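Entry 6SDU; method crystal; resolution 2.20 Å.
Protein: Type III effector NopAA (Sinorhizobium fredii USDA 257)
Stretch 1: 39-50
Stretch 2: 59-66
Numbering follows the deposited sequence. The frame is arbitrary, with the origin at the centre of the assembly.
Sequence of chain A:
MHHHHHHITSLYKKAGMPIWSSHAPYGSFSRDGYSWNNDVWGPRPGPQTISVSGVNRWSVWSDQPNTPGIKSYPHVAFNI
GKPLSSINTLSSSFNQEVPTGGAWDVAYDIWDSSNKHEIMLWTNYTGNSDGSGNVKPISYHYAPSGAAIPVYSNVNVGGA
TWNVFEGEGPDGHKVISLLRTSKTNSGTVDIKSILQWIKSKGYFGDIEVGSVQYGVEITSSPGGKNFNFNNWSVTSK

Stretch 1 (39-50) DVWGPRPGPQTI
Stretch 2 59-66: SVWSDQPN

Residues 59-62 form a strand that runs antiparallel to strand 48-50, with 174° between their N-to-C directions and a closest axial approach of 4.7 Å. The register pairs Ile50 with Val60, Thr49 with Trp61 and Gln48 with Ser62. Beyond the strands, Gly46 lies across from Gln64. Together the two stretches bury 523 Å².

Ser59 is extended (phi/psi -151/158), with chi1 t. Its contribution is through the backbone. Ser59 O receives a CA-H...O contact from Ile50 CA at 3.4 Å and lies 3.4 Å from Ile50 CG1.

Val60 (phi/psi -147/136, chi1 p) forms a non-hydrogen-bonded pair with Ile50, and the two CA atoms are 4.2 Å apart. Their side chains share one face of the sheet with Gln48 and Ser62. Ile50 has chi1 and chi2 both t, and its CG1 is 4.4 Å from Val60 CB. Val60 CG2 packs 3.8 Å from Gln48 CG, so the aliphatic part of the glutamine extends this apolar patch. Val60 CA also approaches Thr49 O at 3.4 Å.

Trp61 (phi/psi -116/136) forms the hydrogen-bonded pair with Thr49, at a CA-CA distance of 5.4 Å. Thr49 N donates to Trp61 O at 2.9 Å, and Trp61 N donates to Thr49 O at 3.0 Å. Both side chains lie on the other face. Thr49 has chi1 m. The Trp61 side chain has chi1 t and chi2 94°, and its end comes nearer to stretch 1. There its CZ3 meets Pro47 CB at 3.9 Å, an apolar contact at the ring edge.

Ser62 (phi/psi -146/139, chi1 t) pairs with Gln48 without backbone hydrogen bonds, at a CA-CA distance of 4.2 Å. Ser62 OG donates to Gln48 OE1 at 2.9 Å. Gln48 reaches it with chi1 and chi2 both t and chi3 -78°.

Asp63 leaves the strand at phi/psi -121/84, with chi1 t. Its N donates to Pro47 O at 3.0 Å and a nearly straight 172°, carrying the backbone ladder one step past the strand. Asp63 O takes a CA-H...O contact from Gly46 CA at 3.3 Å. An ideal CB on Gly46 would be 1.8 Å from Asp63 O, a clash, so the close approach depends on glycine.

Gln64 (phi/psi -101/140) has chi1 and chi2 both m and chi3 -42°, which brings its amide to the backbone of Gly46. Gly46 N donates to Gln64 OE1 at 2.8 Å, and Gln64 NE2 donates to Gly46 O at 3.0 Å. The side chain thus serves both polar backbone groups of one residue. Gln64 NE2 also donates to Ser62 OG at 2.9 Å. Since Ser62 OG donates in turn to Gln48 OE1, the three side chains form a chain of hydrogen bonds.

Pro65 (phi/psi -72/161, C-gamma endo) makes a peripheral contact, its CG 4.4 Å from Arg44 O. Asn66 (phi/psi -78/69, chi1 t) is out of reach.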

# COMPACT_ATOMS: atom_id res chain seq x y z
N ASP A 39 1.04 10.78 -6.67
CA ASP A 39 0.52 11.51 -5.51
C ASP A 39 1.64 12.00 -4.60
O ASP A 39 2.36 11.17 -4.02
CB ASP A 39 -0.45 10.64 -4.73
CG ASP A 39 -1.74 10.42 -5.45
OD1 ASP A 39 -1.82 10.77 -6.66
OD2 ASP A 39 -2.70 9.92 -4.80
N VAL A 40 1.82 13.33 -4.52
CA VAL A 40 2.79 14.01 -3.66
C VAL A 40 2.14 15.27 -3.12
O VAL A 40 1.64 16.09 -3.91
CB VAL A 40 4.10 14.41 -4.38
CG1 VAL A 40 5.19 14.68 -3.36
CG2 VAL A 40 4.52 13.39 -5.37
N TRP A 41 2.11 15.43 -1.80
CA TRP A 41 1.47 16.58 -1.16
C TRP A 41 2.34 17.21 -0.08
O TRP A 41 3.48 16.79 0.13
CB TRP A 41 0.14 16.15 -0.56
CG TRP A 41 0.35 15.07 0.43
CD1 TRP A 41 0.65 15.22 1.75
CD2 TRP A 41 0.32 13.66 0.18
NE1 TRP A 41 0.78 13.99 2.34
CE2 TRP A 41 0.58 13.01 1.40
CE3 TRP A 41 0.08 12.89 -0.96
CZ2 TRP A 41 0.61 11.63 1.53
CZ3 TRP A 41 0.11 11.50 -0.83
CH2 TRP A 41 0.39 10.89 0.40
N GLY A 42 1.80 18.20 0.66
CA GLY A 42 2.53 18.68 1.80
C GLY A 42 3.23 20.02 1.64
O GLY A 42 3.11 20.70 0.61
N PRO A 43 3.98 20.43 2.68
CA PRO A 43 4.62 21.75 2.69
C PRO A 43 5.69 21.97 1.62
O PRO A 43 5.55 22.89 0.79
CB PRO A 43 5.23 21.83 4.10
CG PRO A 43 5.26 20.40 4.61
CD PRO A 43 4.09 19.74 3.98
N ARG A 44 6.76 21.18 1.61
CA ARG A 44 7.78 21.30 0.57
C ARG A 44 8.10 19.91 0.05
O ARG A 44 9.08 19.28 0.49
CB ARG A 44 9.03 22.02 1.07
CG ARG A 44 9.79 22.77 -0.05
CD ARG A 44 8.81 23.53 -0.97
NE ARG A 44 8.23 24.77 -0.44
CZ ARG A 44 8.93 25.87 -0.15
NH1 ARG A 44 10.24 25.89 -0.30
NH2 ARG A 44 8.31 26.96 0.31
N PRO A 45 7.32 19.43 -0.93
CA PRO A 45 7.56 18.08 -1.45
C PRO A 45 8.80 18.05 -2.31
O PRO A 45 9.06 18.97 -3.08
CB PRO A 45 6.30 17.81 -2.28
CG PRO A 45 5.90 19.17 -2.78
CD PRO A 45 6.27 20.14 -1.69
N GLY A 46 9.48 16.91 -2.30
CA GLY A 46 10.64 16.77 -3.13
C GLY A 46 10.27 16.29 -4.51
O GLY A 46 9.14 15.88 -4.78
N PRO A 47 11.24 16.33 -5.43
CA PRO A 47 10.95 15.89 -6.80
C PRO A 47 10.56 14.42 -6.81
O PRO A 47 11.05 13.62 -6.01
CB PRO A 47 12.28 16.13 -7.54
CG PRO A 47 13.30 16.35 -6.47
CD PRO A 47 12.59 16.88 -5.28
N GLN A 48 9.65 14.08 -7.72
CA GLN A 48 9.20 12.70 -7.86
C GLN A 48 8.75 12.49 -9.29
O GLN A 48 7.87 13.22 -9.76
CB GLN A 48 8.04 12.41 -6.91
CG GLN A 48 7.56 10.99 -6.98
CD GLN A 48 6.56 10.64 -5.91
OE1 GLN A 48 6.92 10.41 -4.75
NE2 GLN A 48 5.30 10.57 -6.30
N THR A 49 9.23 11.41 -9.92
CA THR A 49 8.89 11.12 -11.31
C THR A 49 8.45 9.66 -11.42
O THR A 49 9.22 8.74 -11.12
CB THR A 49 10.08 11.40 -12.23
OG1 THR A 49 10.38 12.80 -12.22
CG2 THR A 49 9.81 10.93 -13.68
N ILE A 50 7.24 9.47 -11.89
CA ILE A 50 6.68 8.15 -12.15
C ILE A 50 6.73 7.90 -13.66
O ILE A 50 6.54 8.83 -14.46
CB ILE A 50 5.24 8.08 -11.59
CG1 ILE A 50 4.68 6.65 -11.61
CG2 ILE A 50 4.33 9.07 -12.32
CD1 ILE A 50 3.35 6.54 -10.87
N SER A 59 7.53 2.28 -12.62
CA SER A 59 8.62 2.68 -11.76
C SER A 59 8.36 4.10 -11.25
O SER A 59 7.59 4.86 -11.85
CB SER A 59 9.95 2.58 -12.55
OG SER A 59 10.95 3.40 -12.01
N VAL A 60 8.99 4.43 -10.12
CA VAL A 60 8.96 5.78 -9.55
C VAL A 60 10.29 6.07 -8.85
O VAL A 60 10.85 5.21 -8.16
CB VAL A 60 7.77 5.96 -8.59
CG1 VAL A 60 7.84 4.94 -7.46
CG2 VAL A 60 7.77 7.38 -8.05
N TRP A 61 10.81 7.28 -9.06
CA TRP A 61 11.97 7.81 -8.34
C TRP A 61 11.56 9.02 -7.53
O TRP A 61 10.80 9.86 -8.02
CB TRP A 61 13.09 8.20 -9.28
CG TRP A 61 14.23 8.93 -8.65
CD1 TRP A 61 15.43 8.38 -8.16
CD2 TRP A 61 14.36 10.36 -8.49
NE1 TRP A 61 16.25 9.39 -7.70
CE2 TRP A 61 15.65 10.60 -7.91
CE3 TRP A 61 13.54 11.44 -8.78
CZ2 TRP A 61 16.09 11.89 -7.58
CZ3 TRP A 61 14.00 12.74 -8.47
CH2 TRP A 61 15.28 12.95 -7.88
N SER A 62 12.01 9.11 -6.28
CA SER A 62 11.57 10.19 -5.41
C SER A 62 12.70 10.60 -4.49
O SER A 62 13.41 9.74 -3.97
CB SER A 62 10.32 9.76 -4.61
OG SER A 62 9.69 10.84 -3.94
N ASP A 63 12.85 11.90 -4.28
CA ASP A 63 13.84 12.51 -3.38
C ASP A 63 13.12 13.35 -2.32
O ASP A 63 13.00 14.57 -2.46
CB ASP A 63 14.81 13.38 -4.22
CG ASP A 63 15.87 14.07 -3.38
OD1 ASP A 63 15.87 13.91 -2.15
OD2 ASP A 63 16.72 14.80 -3.97
N GLN A 64 12.66 12.71 -1.25
CA GLN A 64 11.91 13.36 -0.17
C GLN A 64 12.80 13.62 1.04
O GLN A 64 13.67 12.79 1.37
CB GLN A 64 10.72 12.49 0.23
CG GLN A 64 9.77 12.22 -0.95
CD GLN A 64 9.31 13.51 -1.62
OE1 GLN A 64 9.00 14.48 -0.94
NE2 GLN A 64 9.22 13.49 -2.95
N PRO A 65 12.66 14.77 1.70
CA PRO A 65 13.59 15.10 2.80
C PRO A 65 13.35 14.28 4.05
O PRO A 65 12.27 13.72 4.29
CB PRO A 65 13.30 16.58 3.06
CG PRO A 65 11.83 16.71 2.75
CD PRO A 65 11.62 15.81 1.54
N ASN A 66 14.39 14.26 4.89
CA ASN A 66 14.38 13.56 6.18
C ASN A 66 13.61 14.36 7.24
O ASN A 66 14.16 14.91 8.20
CB ASN A 66 15.79 13.28 6.66
CG ASN A 66 15.80 12.22 7.73
OD1 ASN A 66 15.01 11.28 7.67
ND2 ASN A 66 16.60 12.42 8.78